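Local coordinates for transcription regulator AmtR (Mycobacterium smegmatis, PDB 5E57), which probably binds operator DNA as a TetR-family transcription factor with a helix-turn-helix domain and takes part in nitrogen regulation, at residues D54-D57 with A58-G62; G104-Y107 with L108-E111. All coordinates share one frame; numbering follows the deposited sequence.

Contact 1: D54-D57 with A58-G62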
loop_
_atom_site.group_PDB
_atom_site.type_symbol
_atom_site.label_atom_id
_atom_site.label_comp_id
_atom_site.label_asym_id
_atom_site.label_seq_id
_atom_site.Cartn_x
_atom_site.Cartn_y
_atom_site.Cartn_z
ATOM N N ASP A 54 -16.759 -17.731 -1.524
ATOM C CA ASP A 54 -17.314 -17.600 -0.192
ATOM C C ASP A 54 -16.204 -17.606 0.816
ATOM O O ASP A 54 -16.317 -16.963 1.897
ATOM C CB ASP A 54 -18.247 -18.753 0.161
ATOM C CG ASP A 54 -19.584 -18.709 -0.621
ATOM O OD1 ASP A 54 -20.035 -17.613 -1.013
ATOM O OD2 ASP A 54 -20.160 -19.783 -0.840
ATOM N N ILE A 55 -15.124 -18.344 0.530
ATOM C CA ILE A 55 -13.994 -18.417 1.513
ATOM C C ILE A 55 -13.280 -17.048 1.572
ATOM O O ILE A 55 -13.022 -16.491 2.642
ATOM C CB ILE A 55 -12.975 -19.523 1.116
ATOM C CG1 ILE A 55 -13.671 -20.914 1.152
ATOM C CG2 ILE A 55 -11.770 -19.487 2.017
ATOM C CD1 ILE A 55 -12.857 -22.044 0.537
ATOM N N LEU A 56 -13.000 -16.518 0.392
ATOM C CA LEU A 56 -12.374 -15.217 0.232
ATOM C C LEU A 56 -13.220 -14.123 0.832
ATOM O O LEU A 56 -12.686 -13.216 1.478
ATOM C CB LEU A 56 -12.103 -14.920 -1.269
ATOM C CG LEU A 56 -11.415 -13.594 -1.656
ATOM C CD1 LEU A 56 -10.025 -13.515 -1.039
ATOM C CD2 LEU A 56 -11.287 -13.421 -3.158
ATOM N N ASP A 57 -14.540 -14.220 0.664
ATOM C CA ASP A 57 -15.425 -13.240 1.299
ATOM C C ASP A 57 -15.278 -13.228 2.800
ATOM O O ASP A 57 -15.128 -12.157 3.388
ATOM C CB ASP A 57 -16.880 -13.459 0.932
ATOM C CG ASP A 57 -17.571 -12.137 0.513
ATOM O OD1 ASP A 57 -16.875 -11.076 0.359
ATOM O OD2 ASP A 57 -18.814 -12.190 0.348
ATOM N N ALA A 58 -15.279 -14.404 3.433
ATOM C CA ALA A 58 -15.144 -14.418 4.867
ATOM C C ALA A 58 -13.745 -13.880 5.305
ATOM O O ALA A 58 -13.637 -13.127 6.233
ATOM C CB ALA A 58 -15.406 -15.795 5.377
ATOM N N LEU A 59 -12.683 -14.252 4.616
ATOM C CA LEU A 59 -11.366 -13.721 4.936
ATOM C C LEU A 59 -11.289 -12.218 4.840
ATOM O O LEU A 59 -10.804 -11.588 5.763
ATOM C CB LEU A 59 -10.280 -14.351 4.059
ATOM C CG LEU A 59 -10.072 -15.840 4.250
ATOM C CD1 LEU A 59 -9.242 -16.416 3.137
ATOM C CD2 LEU A 59 -9.443 -16.118 5.615
ATOM N N LEU A 60 -11.802 -11.650 3.749
ATOM C CA LEU A 60 -11.776 -10.199 3.566
ATOM C C LEU A 60 -12.590 -9.447 4.603
ATOM O O LEU A 60 -12.157 -8.420 5.153
ATOM C CB LEU A 60 -12.268 -9.790 2.166
ATOM C CG LEU A 60 -11.496 -10.226 0.931
ATOM C CD1 LEU A 60 -12.243 -9.944 -0.377
ATOM C CD2 LEU A 60 -10.109 -9.598 0.878
ATOM N N ALA A 61 -13.783 -9.942 4.879
ATOM C CA ALA A 61 -14.651 -9.308 5.858
ATOM C C ALA A 61 -13.974 -9.285 7.264
ATOM O O ALA A 61 -14.093 -8.309 7.980
ATOM C CB ALA A 61 -15.994 -10.069 5.940
ATOM N N GLY A 62 -13.284 -10.361 7.657
ATOM C CA GLY A 62 -12.611 -10.346 8.972
ATOM C C GLY A 62 -11.494 -9.306 9.022
ATOM O O GLY A 62 -11.011 -9.015 10.064
#
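I55 and L59, one helical turn apart, lie side by side and point the same way, the branch methyl CG2 of I55 meeting CD1 of L59 at 4.1 Å. That methyl is the I55 branch set anti to the backbone N, and L59 turns its CG the other way, anti to its own carbonyl carbon (chi1 -64°), which brings CG over O of I55 at 3.4 Å. L56 and L60 behave differently: their side chains cross at a slant, CG of L56 packing on CD1 of L60 at 4.0 Å, while CG of L60 rests near O of L56. Beneath the two pairs run four successive i to i+4 backbone bonds. Three are nearly straight, among them L60 N to L56 O at 2.9 Å, whereas A58 N to D54 O stretches to 3.2 Å. The carboxylate of D54 is held by a salt bridge from its OD1 to NH2 of R116. I55 packs on A17 and L59 on L14 of helix 9-23, while L60 meets F120 of helix 118-142. Helix 52-61 thus touches both helices, as expected of the helix that links the DNA-binding domain to the helical body in TetR-family regulators.

Contact 2: G104-Y107 with L108-E111. With ACT (acetate ion), chain D.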
loop_
_atom_site.group_PDB
_atom_site.type_symbol
_atom_site.label_atom_id
_atom_site.label_comp_id
_atom_site.label_asym_id
_atom_site.label_seq_id
_atom_site.Cartn_x
_atom_site.Cartn_y
_atom_site.Cartn_z
ATOM N N GLY A 104 -4.540 -8.580 3.799
ATOM C CA GLY A 104 -4.758 -7.331 3.092
ATOM C C GLY A 104 -4.065 -7.304 1.768
ATOM O O GLY A 104 -4.354 -6.449 0.910
ATOM N N ALA A 105 -3.094 -8.209 1.595
ATOM C CA ALA A 105 -2.430 -8.325 0.342
ATOM C C ALA A 105 -3.411 -8.766 -0.725
ATOM O O ALA A 105 -3.118 -8.601 -1.887
ATOM C CB ALA A 105 -1.310 -9.349 0.410
ATOM N N LEU A 106 -4.561 -9.313 -0.343
ATOM C CA LEU A 106 -5.518 -9.779 -1.382
ATOM C C LEU A 106 -6.428 -8.623 -1.937
ATOM O O LEU A 106 -7.143 -8.803 -2.921
ATOM C CB LEU A 106 -6.356 -10.900 -0.777
ATOM C CG LEU A 106 -5.591 -12.129 -0.257
ATOM C CD1 LEU A 106 -6.587 -12.991 0.503
ATOM C CD2 LEU A 106 -4.889 -12.906 -1.378
ATOM N N TYR A 107 -6.365 -7.439 -1.336
ATOM C CA TYR A 107 -7.252 -6.316 -1.723
ATOM C C TYR A 107 -7.090 -5.942 -3.159
ATOM O O TYR A 107 -7.980 -5.414 -3.734
ATOM C CB TYR A 107 -6.968 -5.078 -0.874
ATOM C CG TYR A 107 -7.365 -5.158 0.601
ATOM C CD1 TYR A 107 -8.193 -6.149 1.091
ATOM C CD2 TYR A 107 -6.982 -4.171 1.472
ATOM C CE1 TYR A 107 -8.574 -6.184 2.440
ATOM C CE2 TYR A 107 -7.378 -4.194 2.798
ATOM C CZ TYR A 107 -8.183 -5.193 3.252
ATOM O OH TYR A 107 -8.547 -5.202 4.542
ATOM N N LEU A 108 -5.936 -6.203 -3.750
ATOM C CA LEU A 108 -5.668 -5.805 -5.101
ATOM C C LEU A 108 -5.959 -6.865 -6.188
ATOM O O LEU A 108 -5.801 -6.607 -7.370
ATOM C CB LEU A 108 -4.215 -5.422 -5.179
ATOM C CG LEU A 108 -3.838 -4.297 -4.187
ATOM C CD1 LEU A 108 -2.375 -3.872 -4.439
ATOM C CD2 LEU A 108 -4.798 -3.095 -4.240
ATOM N N LEU A 109 -6.397 -8.029 -5.787
ATOM C CA LEU A 109 -6.807 -9.060 -6.719
ATOM C C LEU A 109 -7.835 -8.487 -7.694
ATOM O O LEU A 109 -8.832 -7.972 -7.241
ATOM C CB LEU A 109 -7.464 -10.130 -5.900
ATOM C CG LEU A 109 -6.836 -11.482 -5.578
ATOM C CD1 LEU A 109 -5.353 -11.623 -5.758
ATOM C CD2 LEU A 109 -7.358 -11.983 -4.221
ATOM N N PRO A 110 -7.623 -8.609 -9.021
ATOM C CA PRO A 110 -8.682 -8.226 -9.963
ATOM C C PRO A 110 -10.004 -8.936 -9.697
ATOM O O PRO A 110 -11.015 -8.303 -9.855
ATOM C CB PRO A 110 -8.125 -8.602 -11.333
ATOM C CG PRO A 110 -6.648 -8.782 -11.121
ATOM C CD PRO A 110 -6.463 -9.203 -9.702
ATOM N N GLU A 111 -9.999 -10.158 -9.153
ATOM C CA GLU A 111 -11.283 -10.811 -8.761
ATOM C C GLU A 111 -12.175 -9.938 -7.879
ATOM O O GLU A 111 -13.385 -10.109 -7.843
ATOM C CB GLU A 111 -11.061 -12.110 -7.988
ATOM C CG GLU A 111 -10.512 -13.265 -8.755
ATOM C CD GLU A 111 -9.006 -13.204 -8.982
ATOM O OE1 GLU A 111 -8.494 -14.209 -9.450
ATOM O OE2 GLU A 111 -8.335 -12.163 -8.802
HETATM C C ACT D . -8.483 -1.903 6.506
HETATM O O ACT D . -8.613 -2.569 5.501
HETATM O OXT ACT D . -8.051 -0.725 6.348
HETATM C CH3 ACT D . -8.847 -2.545 7.851
#
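L109 folds back on L106 across a single turn of chain. Its CB comes first, 3.3 Å from O of L106, and CG stays over the same oxygen. At the tip, CD2 lies 3.4 Å from O of L106 and also reaches the side chain of L106, touching CB at 3.7 Å and CD2 at 3.9 Å, so that the two leucines run alongside each other in the same direction. Neither side-chain torsion of L109 is staggered (chi1 -106°, chi2 17°), and this setting brings CD2 back to L106. The same carbonyl accepts the backbone bond that closes the turn, L109 N to L106 O at 3.1 Å; the donor stands well above the carbonyl plane. With Y107 and L108 at its two central positions, L106-L109 is a type I beta turn. Y107 points its ring elsewhere, with CA of G104 over one face, 3.9 Å above the plane. Its OH donates to O of an acetate at 2.8 Å, probably from the crystallisation liquor, and is also hydrogen-bonded to OG1 of T63. The segment belongs to the loop between helices 82-98 and 118-142: L106 and Y107 lie against helix 52-61, Y107 also meets I160 of helix 151-165, and L108 packs on S164 of the second subunit.

Overall arrangement
Followed from the N terminus, the chain passes through helices 9-23, 31-38 and 42-45 before contact 1, which lies wholly within helix 52-61. Helices 65-75 and 82-98 come next, and contact 2 follows in the loop leading to helix 118-142. Contact 1 joins successive turns of one helix and contact 2 closes a single turn in the loop; the two stand in series, neither nested nor crossing. In space they meet, with centres about 12 Å apart: CD1 of L56 packs on CD1 of L106 at 3.8 Å. The later loop is thereby laid against the earlier helix, joining the predicted DNA-binding end of the chain to the helical body and, through contact 2, to the second subunit.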